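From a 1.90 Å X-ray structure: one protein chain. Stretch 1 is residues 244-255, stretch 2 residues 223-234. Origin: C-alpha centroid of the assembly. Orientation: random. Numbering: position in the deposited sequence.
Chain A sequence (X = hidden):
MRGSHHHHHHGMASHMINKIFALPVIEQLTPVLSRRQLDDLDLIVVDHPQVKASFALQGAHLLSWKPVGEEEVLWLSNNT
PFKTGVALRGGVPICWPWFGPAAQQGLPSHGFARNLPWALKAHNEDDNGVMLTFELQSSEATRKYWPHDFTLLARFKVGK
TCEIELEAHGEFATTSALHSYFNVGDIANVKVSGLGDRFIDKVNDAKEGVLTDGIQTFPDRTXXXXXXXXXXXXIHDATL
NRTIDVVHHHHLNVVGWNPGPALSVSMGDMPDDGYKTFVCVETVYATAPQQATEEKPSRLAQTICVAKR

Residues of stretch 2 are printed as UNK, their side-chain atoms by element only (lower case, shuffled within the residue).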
ATOM      1  N   ILE A 244      14.263   2.865   5.106  1.00 20.19           N
ATOM      2  CA  ILE A 244      12.930   3.396   4.993  1.00 20.12           C
ATOM      3  C   ILE A 244      12.219   3.150   6.335  1.00 19.91           C
ATOM      4  O   ILE A 244      12.198   2.009   6.854  1.00 20.70           O
ATOM      5  CB  ILE A 244      12.155   2.752   3.817  1.00 21.43           C
ATOM      6  CG1 ILE A 244      12.839   3.062   2.440  1.00 20.20           C
ATOM      7  CG2 ILE A 244      10.720   3.222   3.825  1.00 19.61           C
ATOM      8  CD1 ILE A 244      12.423   2.009   1.301  1.00 21.03           C
ATOM      9  N   ASP A 245      11.697   4.219   6.908  1.00 19.62           N
ATOM     10  CA  ASP A 245      10.939   4.135   8.158  1.00 20.03           C
ATOM     11  C   ASP A 245       9.482   4.010   7.777  1.00 20.53           C
ATOM     12  O   ASP A 245       8.983   4.822   7.010  1.00 22.10           O
ATOM     13  CB  ASP A 245      11.141   5.406   8.959  1.00 20.33           C
ATOM     14  CG  ASP A 245      12.557   5.547   9.427  1.00 23.58           C
ATOM     15  OD1 ASP A 245      13.289   4.517   9.612  1.00 20.47           O
ATOM     16  OD2 ASP A 245      12.960   6.703   9.594  1.00 24.62           O
ATOM     17  N   VAL A 246       8.794   3.007   8.323  1.00 20.78           N
ATOM     18  CA  VAL A 246       7.356   2.822   8.062  1.00 19.50           C
ATOM     19  C   VAL A 246       6.654   2.911   9.411  1.00 20.56           C
ATOM     20  O   VAL A 246       6.838   2.032  10.256  1.00 20.35           O
ATOM     21  CB  VAL A 246       7.095   1.435   7.385  1.00 18.78           C
ATOM     22  CG1 VAL A 246       5.666   1.341   6.915  1.00 18.84           C
ATOM     23  CG2 VAL A 246       8.018   1.200   6.219  1.00 17.68           C
ATOM     24  N   VAL A 247       5.919   4.005   9.635  1.00 20.28           N
ATOM     25  CA  VAL A 247       5.319   4.278  10.905  1.00 20.50           C
ATOM     26  C   VAL A 247       3.830   3.936  10.848  1.00 19.68           C
ATOM     27  O   VAL A 247       3.118   4.354   9.932  1.00 19.98           O
ATOM     28  CB  VAL A 247       5.493   5.711  11.308  1.00 21.14           C
ATOM     29  CG1 VAL A 247       4.923   5.965  12.675  1.00 22.21           C
ATOM     30  CG2 VAL A 247       6.996   6.093  11.305  1.00 22.33           C
ATOM     31  N   HIS A 248       3.376   3.207  11.854  1.00 19.31           N
ATOM     32  CA  HIS A 248       2.037   2.661  11.891  1.00 18.60           C
ATOM     33  C   HIS A 248       1.237   3.349  12.975  1.00 18.55           C
ATOM     34  O   HIS A 248       1.736   3.566  14.121  1.00 17.35           O
ATOM     35  CB  HIS A 248       2.076   1.139  12.154  1.00 18.33           C
ATOM     36  CG  HIS A 248       3.063   0.395  11.301  1.00 18.41           C
ATOM     37  ND1 HIS A 248       2.799   0.029   9.996  1.00 15.77           N
ATOM     38  CD2 HIS A 248       4.348   0.031  11.545  1.00 17.83           C
ATOM     39  CE1 HIS A 248       3.863  -0.576   9.485  1.00 15.36           C
ATOM     40  NE2 HIS A 248       4.810  -0.605  10.413  1.00 16.39           N
ATOM     41  N   HIS A 249       0.010   3.757  12.610  1.00 19.22           N
ATOM     42  CA  HIS A 249      -0.907   4.374  13.601  1.00 20.96           C
ATOM     43  C   HIS A 249      -2.294   3.786  13.521  1.00 20.63           C
ATOM     44  O   HIS A 249      -2.768   3.490  12.454  1.00 18.37           O
ATOM     45  CB  HIS A 249      -0.957   5.894  13.405  1.00 24.17           C
ATOM     46  CG  HIS A 249       0.182   6.612  14.089  1.00 28.44           C
ATOM     47  ND1 HIS A 249       1.243   7.155  13.398  1.00 31.17           N
ATOM     48  CD2 HIS A 249       0.445   6.805  15.411  1.00 32.06           C
ATOM     49  CE1 HIS A 249       2.088   7.699  14.262  1.00 36.94           C
ATOM     50  NE2 HIS A 249       1.641   7.476  15.496  1.00 34.65           N
ATOM     51  N   HIS A 250      -2.937   3.623  14.680  1.00 19.68           N
ATOM     52  CA  HIS A 250      -4.311   3.142  14.786  1.00 20.57           C
ATOM     53  C   HIS A 250      -4.436   1.683  14.373  1.00 20.13           C
ATOM     54  O   HIS A 250      -5.561   1.217  14.188  1.00 21.13           O
ATOM     55  CB  HIS A 250      -5.338   4.025  14.011  1.00 20.28           C
ATOM     56  CG  HIS A 250      -5.068   5.492  14.111  1.00 26.11           C
ATOM     57  ND1 HIS A 250      -5.060   6.168  15.310  1.00 32.36           N
ATOM     58  CD2 HIS A 250      -4.752   6.405  13.153  1.00 30.97           C
ATOM     59  CE1 HIS A 250      -4.759   7.441  15.101  1.00 35.13           C
ATOM     60  NE2 HIS A 250      -4.578   7.619  13.797  1.00 33.86           N
ATOM     61  N   HIS A 251      -3.313   0.989  14.210  1.00 19.00           N
ATOM     62  CA  HIS A 251      -3.275  -0.386  13.704  1.00 18.40           C
ATOM     63  C   HIS A 251      -3.242  -1.340  14.852  1.00 20.33           C
ATOM     64  O   HIS A 251      -3.125  -0.922  16.041  1.00 18.20           O
ATOM     65  CB  HIS A 251      -1.920  -0.597  12.900  1.00 22.66           C
ATOM     66  CG  HIS A 251      -0.755  -0.500  13.804  1.00 17.99           C
ATOM     67  ND1 HIS A 251      -0.491   0.666  14.509  1.00 17.03           N
ATOM     68  CD2 HIS A 251       0.098  -1.429  14.280  1.00 20.14           C
ATOM     69  CE1 HIS A 251       0.554   0.464  15.291  1.00 16.07           C
ATOM     70  NE2 HIS A 251       0.908  -0.800  15.201  1.00 16.78           N
ATOM     71  N   LEU A 252      -3.353  -2.641  14.520  1.00 19.28           N
ATOM     72  CA  LEU A 252      -3.110  -3.717  15.506  1.00 20.65           C
ATOM     73  C   LEU A 252      -1.869  -4.546  15.223  1.00 18.87           C
ATOM     74  O   LEU A 252      -1.232  -5.093  16.150  1.00 20.20           O
ATOM     75  CB  LEU A 252      -4.307  -4.686  15.563  1.00 21.49           C
ATOM     76  CG  LEU A 252      -4.852  -5.125  16.902  1.00 30.44           C
ATOM     77  CD1 LEU A 252      -5.043  -3.871  17.902  1.00 27.93           C
ATOM     78  CD2 LEU A 252      -6.173  -5.859  16.614  1.00 27.00           C
ATOM     79  N   ASN A 253      -1.491  -4.623  13.960  1.00 17.79           N
ATOM     80  CA  ASN A 253      -0.528  -5.579  13.499  1.00 18.08           C
ATOM     81  C   ASN A 253       0.343  -4.930  12.438  1.00 17.20           C
ATOM     82  O   ASN A 253      -0.039  -3.900  11.856  1.00 18.21           O
ATOM     83  CB  ASN A 253      -1.255  -6.770  12.789  1.00 17.14           C
ATOM     84  CG  ASN A 253      -2.404  -7.315  13.588  1.00 20.63           C
ATOM     85  OD1 ASN A 253      -3.550  -7.390  13.081  1.00 17.91           O
ATOM     86  ND2 ASN A 253      -2.123  -7.749  14.838  1.00 22.05           N
ATOM     87  N   VAL A 254       1.494  -5.537  12.185  1.00 16.90           N
ATOM     88  CA  VAL A 254       2.272  -5.221  10.978  1.00 16.94           C
ATOM     89  C   VAL A 254       2.462  -6.520  10.256  1.00 17.13           C
ATOM     90  O   VAL A 254       2.592  -7.534  10.925  1.00 17.47           O
ATOM     91  CB  VAL A 254       3.611  -4.593  11.340  1.00 17.10           C
ATOM     92  CG1 VAL A 254       4.555  -4.438  10.095  1.00 17.29           C
ATOM     93  CG2 VAL A 254       3.326  -3.217  11.968  1.00 16.33           C
ATOM     94  N   VAL A 255       2.410  -6.515   8.908  1.00 15.90           N
ATOM     95  CA  VAL A 255       2.733  -7.692   8.142  1.00 17.54           C
ATOM     96  C   VAL A 255       3.994  -7.485   7.333  1.00 19.23           C
ATOM     97  O   VAL A 255       4.160  -6.420   6.724  1.00 19.48           O
ATOM     98  CB  VAL A 255       1.560  -8.100   7.231  1.00 18.64           C
ATOM     99  CG1 VAL A 255       1.966  -9.148   6.174  1.00 17.63           C
ATOM    100  CG2 VAL A 255       0.481  -8.687   8.164  1.00 15.55           C
ATOM    101  N   UNK A 223       5.964 -14.631   5.305  1.00 22.46           N
ATOM    102  CA  UNK A 223       4.614 -14.075   5.379  1.00 22.31           C
ATOM    103  C   UNK A 223       4.203 -14.127   6.832  1.00 22.03           C
ATOM    104  O   UNK A 223       3.784 -15.166   7.329  1.00 22.11           O
ATOM    105  c   UNK A 223       2.284 -14.139   4.326  1.00 28.48           C
ATOM    106  o   UNK A 223       1.419 -14.624   3.544  1.00 30.21           O
ATOM    107  o   UNK A 223       2.094 -13.058   4.975  1.00 28.87           O
ATOM    108  c   UNK A 223       3.628 -14.858   4.481  1.00 23.70           C
ATOM    109  N   UNK A 224       4.408 -13.023   7.538  1.00 20.66           N
ATOM    110  CA  UNK A 224       4.317 -12.985   8.986  1.00 19.63           C
ATOM    111  C   UNK A 224       3.460 -11.821   9.445  1.00 20.36           C
ATOM    112  O   UNK A 224       3.570 -10.682   8.912  1.00 19.19           O
ATOM    113  n   UNK A 224       8.346 -15.609   9.615  1.00 22.80           N
ATOM    114  c   UNK A 224       9.359 -16.093  10.302  1.00 23.89           C
ATOM    115  c   UNK A 224       7.888 -14.215   9.701  1.00 23.70           C
ATOM    116  c   UNK A 224       5.718 -12.890   9.609  1.00 20.94           C
ATOM    117  n   UNK A 224       9.664 -17.385  10.195  1.00 21.55           N
ATOM    118  n   UNK A 224      10.064 -15.282  11.089  1.00 20.64           N
ATOM    119  c   UNK A 224       6.419 -14.287   9.511  1.00 20.92           C
ATOM    120  N   UNK A 225       2.586 -12.108  10.415  1.00 18.50           N
ATOM    121  CA  UNK A 225       1.778 -11.102  11.074  1.00 18.32           C
ATOM    122  C   UNK A 225       2.380 -10.809  12.436  1.00 18.99           C
ATOM    123  O   UNK A 225       2.373 -11.662  13.337  1.00 20.11           O
ATOM    124  c   UNK A 225       0.300 -11.576  11.297  1.00 18.53           C
ATOM    125  c   UNK A 225      -0.523 -10.408  11.890  1.00 16.49           C
ATOM    126  c   UNK A 225      -0.302 -12.155   9.978  1.00 19.82           C
ATOM    127  N   UNK A 226       2.979  -9.643  12.611  1.00 19.19           N
ATOM    128  CA  UNK A 226       3.540  -9.289  13.913  1.00 18.80           C
ATOM    129  C   UNK A 226       2.441  -8.776  14.856  1.00 19.64           C
ATOM    130  O   UNK A 226       1.647  -7.921  14.492  1.00 19.44           O
ATOM    131  c   UNK A 226       7.525 -10.248  11.125  1.00 16.85           C
ATOM    132  c   UNK A 226       5.659  -8.780  11.415  1.00 19.90           C
ATOM    133  o   UNK A 226       8.420 -10.876  10.296  1.00 17.02           O
ATOM    134  c   UNK A 226       4.708  -8.267  13.707  1.00 19.42           C
ATOM    135  c   UNK A 226       5.740  -8.919  12.789  1.00 18.67           C
ATOM    136  c   UNK A 226       6.580  -9.420  10.580  1.00 18.80           C
ATOM    137  c   UNK A 226       7.612 -10.427  12.501  1.00 17.80           C
ATOM    138  c   UNK A 226       6.724  -9.790  13.315  1.00 19.61           C
ATOM    139  N   UNK A 227       2.411  -9.321  16.071  1.00 18.83           N
ATOM    140  CA  UNK A 227       1.339  -9.060  17.050  1.00 20.21           C
ATOM    141  C   UNK A 227       1.689  -7.915  17.993  1.00 20.63           C
ATOM    142  O   UNK A 227       0.814  -7.355  18.645  1.00 22.71           O
ATOM    143  c   UNK A 227       0.479 -12.748  17.953  1.00 21.54           C
ATOM    144  c   UNK A 227       1.116 -10.352  17.856  1.00 20.47           C
ATOM    145  c   UNK A 227      -0.555 -11.220  16.247  1.00 21.10           C
ATOM    146  c   UNK A 227       0.695 -11.561  17.001  1.00 18.88           C
ATOM    147  N   UNK A 228       2.977  -7.548  18.066  1.00 18.83           N
ATOM    148  CA  UNK A 228       3.414  -6.576  19.041  1.00 19.23           C
ATOM    149  C   UNK A 228       4.579  -5.715  18.480  1.00 18.27           C
ATOM    150  O   UNK A 228       5.577  -5.489  19.163  1.00 19.04           O
ATOM    151  n   UNK A 228       5.053  -6.640  22.291  1.00 23.45           N
ATOM    152  o   UNK A 228       3.251  -5.397  21.701  1.00 23.13           O
ATOM    153  c   UNK A 228       4.024  -6.356  21.489  1.00 22.29           C
ATOM    154  c   UNK A 228       3.858  -7.286  20.304  1.00 19.08           C
ATOM    155  N   UNK A 229       4.426  -5.233  17.236  1.00 19.17           N
ATOM    156  CA  UNK A 229       5.474  -4.447  16.612  1.00 19.18           C
ATOM    157  C   UNK A 229       5.520  -3.050  17.230  1.00 19.27           C
ATOM    158  O   UNK A 229       4.536  -2.580  17.839  1.00 17.89           O
ATOM    159  c   UNK A 229       3.258  -5.402  16.340  1.00 19.97           C
ATOM    160  c   UNK A 229       3.488  -4.351  15.264  1.00 20.30           C
ATOM    161  c   UNK A 229       5.020  -4.398  15.132  1.00 18.55           C
ATOM    162  N   UNK A 230       6.681  -2.391  17.092  1.00 19.89           N
ATOM    163  CA  UNK A 230       6.824  -1.031  17.511  1.00 19.86           C
ATOM    164  C   UNK A 230       6.144  -0.122  16.494  1.00 19.61           C
ATOM    165  O   UNK A 230       5.855  -0.560  15.405  1.00 18.99           O
ATOM    166  c   UNK A 230      10.531  -1.516  18.622  1.00 25.38           C
ATOM    167  o   UNK A 230      11.160  -0.718  17.904  1.00 26.96           O
ATOM    168  c   UNK A 230       8.300  -0.690  17.643  1.00 20.38           C
ATOM    169  o   UNK A 230      11.109  -2.368  19.298  1.00 32.30           O
ATOM    170  c   UNK A 230       9.017  -1.428  18.801  1.00 22.59           C
ATOM    171  N   UNK A 231       5.948   1.162  16.851  1.00 19.89           N
ATOM    172  CA  UNK A 231       5.300   2.127  15.975  1.00 19.06           C
ATOM    173  C   UNK A 231       6.050   2.248  14.659  1.00 20.13           C
ATOM    174  O   UNK A 231       5.444   2.423  13.594  1.00 19.87           O
ATOM    175  c   UNK A 231       5.234   3.530  16.647  1.00 19.29           C
ATOM    176  N   UNK A 232       7.380   2.200  14.737  1.00 20.40           N
ATOM    177  CA  UNK A 232       8.200   2.408  13.550  1.00 19.96           C
ATOM    178  C   UNK A 232       8.913   1.113  13.136  1.00 19.88           C
ATOM    179  O   UNK A 232       9.748   0.585  13.888  1.00 19.21           O
ATOM    180  c   UNK A 232       9.223   3.513  13.875  1.00 22.07           C
ATOM    181  s   UNK A 232      10.150   3.948  12.356  1.00 27.62           S
ATOM    182  N   UNK A 233       8.584   0.588  11.961  1.00 18.91           N
ATOM    183  CA  UNK A 233       9.381  -0.465  11.370  1.00 19.89           C
ATOM    184  C   UNK A 233      10.519   0.175  10.591  1.00 19.46           C
ATOM    185  O   UNK A 233      10.316   1.196   9.941  1.00 21.37           O
ATOM    186  o   UNK A 233       7.305  -1.781  10.920  1.00 20.23           O
ATOM    187  c   UNK A 233       8.548  -1.305  10.365  1.00 19.50           C
ATOM    188  N   UNK A 234      11.709  -0.423  10.600  1.00 19.95           N
ATOM    189  CA  UNK A 234      12.782   0.177   9.817  1.00 19.49           C
ATOM    190  C   UNK A 234      13.292  -0.852   8.821  1.00 19.04           C
ATOM    191  O   UNK A 234      13.705  -1.961   9.229  1.00 19.37           O
ATOM    192  c   UNK A 234      15.094   1.242   9.825  1.00 19.30           C
ATOM    193  c   UNK A 234      13.949   0.644  10.705  1.00 19.36           C
ATOM    194  c   UNK A 234      13.467   1.615  11.793  1.00 18.59           C
TER
HETATM  195  O   HOH W   1      -1.859  -7.574  17.900  1.00 20.93           O
HETATM  196  O   HOH W   2       0.008  -4.065  18.445  1.00 26.12           O
HETATM  197  O   HOH W   3       1.928  -2.314  17.463  1.00 23.64           O

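Position 223 carries two carbons, the second bearing two oxygens, one of which lies near CG1 of Val255. A short carboxylate is Asp223; its CA-to-CB bond points away from stretch 1, but its end comes nearer, and the residue is partly exposed.

At position 224 three carbons lead to a nitrogen and then to a carbon holding two more nitrogens. This guanidinium identifies Arg224. Its CA-to-CB bond points sideways and the end of the chain leads away from stretch 1, and the backbone makes the contact: CA of Val255 lies 3.2 Å from O of Arg224, a CA-H...O contact beside the non-hydrogen-bonded pair that Val255 forms with position 225.

Position 225 has three carbons, one carrying the other two, packed against Val255 and Asn253. This is Val225, whose CG2 lies 4.0 Å from CG2 of Val255. Branching at CB suits an extended strand and fills this buried site without polar demands.

Position 226 shows one carbon and a six-carbon ring bearing an oxygen, the ring's edge near O of Val254: Tyr226. N of Tyr226 donates to O of Val254 at 2.7 Å, and N of Val254 returns a weak bond to O of Tyr226 at 3.3 Å. The residue is buried, while its hydroxyl is satisfied elsewhere in the structure.

Four carbons forked at the second, one tip near ND2 of Asn253, make position 227 Leu227. That methyl, CD2, comes 4.1 Å from ND2 of Asn253. Water 1 donates to O of Leu227 and O of Leu252, tying the two stretches together beyond the end of the ladder.

At position 228, two carbons end in one oxygen and one nitrogen, an amide with no contact to stretch 1. Asn228 is exposed, as a polar turn residue can afford to be.

Three carbons close a ring onto the backbone nitrogen at position 229, against CG2 of Val254, so this is Pro229. Its CG lies 3.5 Å from CG2 of Val254, and the rigid ring offers a compact apolar surface.

Position 230 has three carbons, the third carrying two oxygens: Glu230, whose CA-to-CB bond points away from stretch 1, in an exposed place that suits a charged residue.

Position 231 has a single carbon, and its backbone O lies near N of His248: Ala231. The small methyl asks little of its exposed loop site, while O accepts from N of His248 at 2.8 Å.

One carbon and one sulfur, near CG2 of Val247, mark position 232 as Cys232; its short side chain makes a compact apolar contact, SG lying 4.0 Å from CG2 of Val247.

Position 233 has one carbon and one oxygen, within reach of NE2 of His248, hence Ser233. NE2 of His248 donates to OG of Ser233 at 2.8 Å, a bond that gives this buried residue's hydroxyl a polar partner.

Three carbons branching at the first, near OD1 of Asp245, make position 234 Val234, whose CG2 lies 3.6 Å from OD1 of Asp245; CB branching suits the extended strand.

The contact consists of two antiparallel ladders separated by loops, with the register shifted by one between them. In the second, N of Ser233 donates to O of Val246 at 2.8 Å and N of Val246 to O of Ser233 at 2.9 Å. Backbone bonds set the pairing; side chains and bridging waters reinforce it.

Stretch 2 (223-234) DRVYLNPEACSV
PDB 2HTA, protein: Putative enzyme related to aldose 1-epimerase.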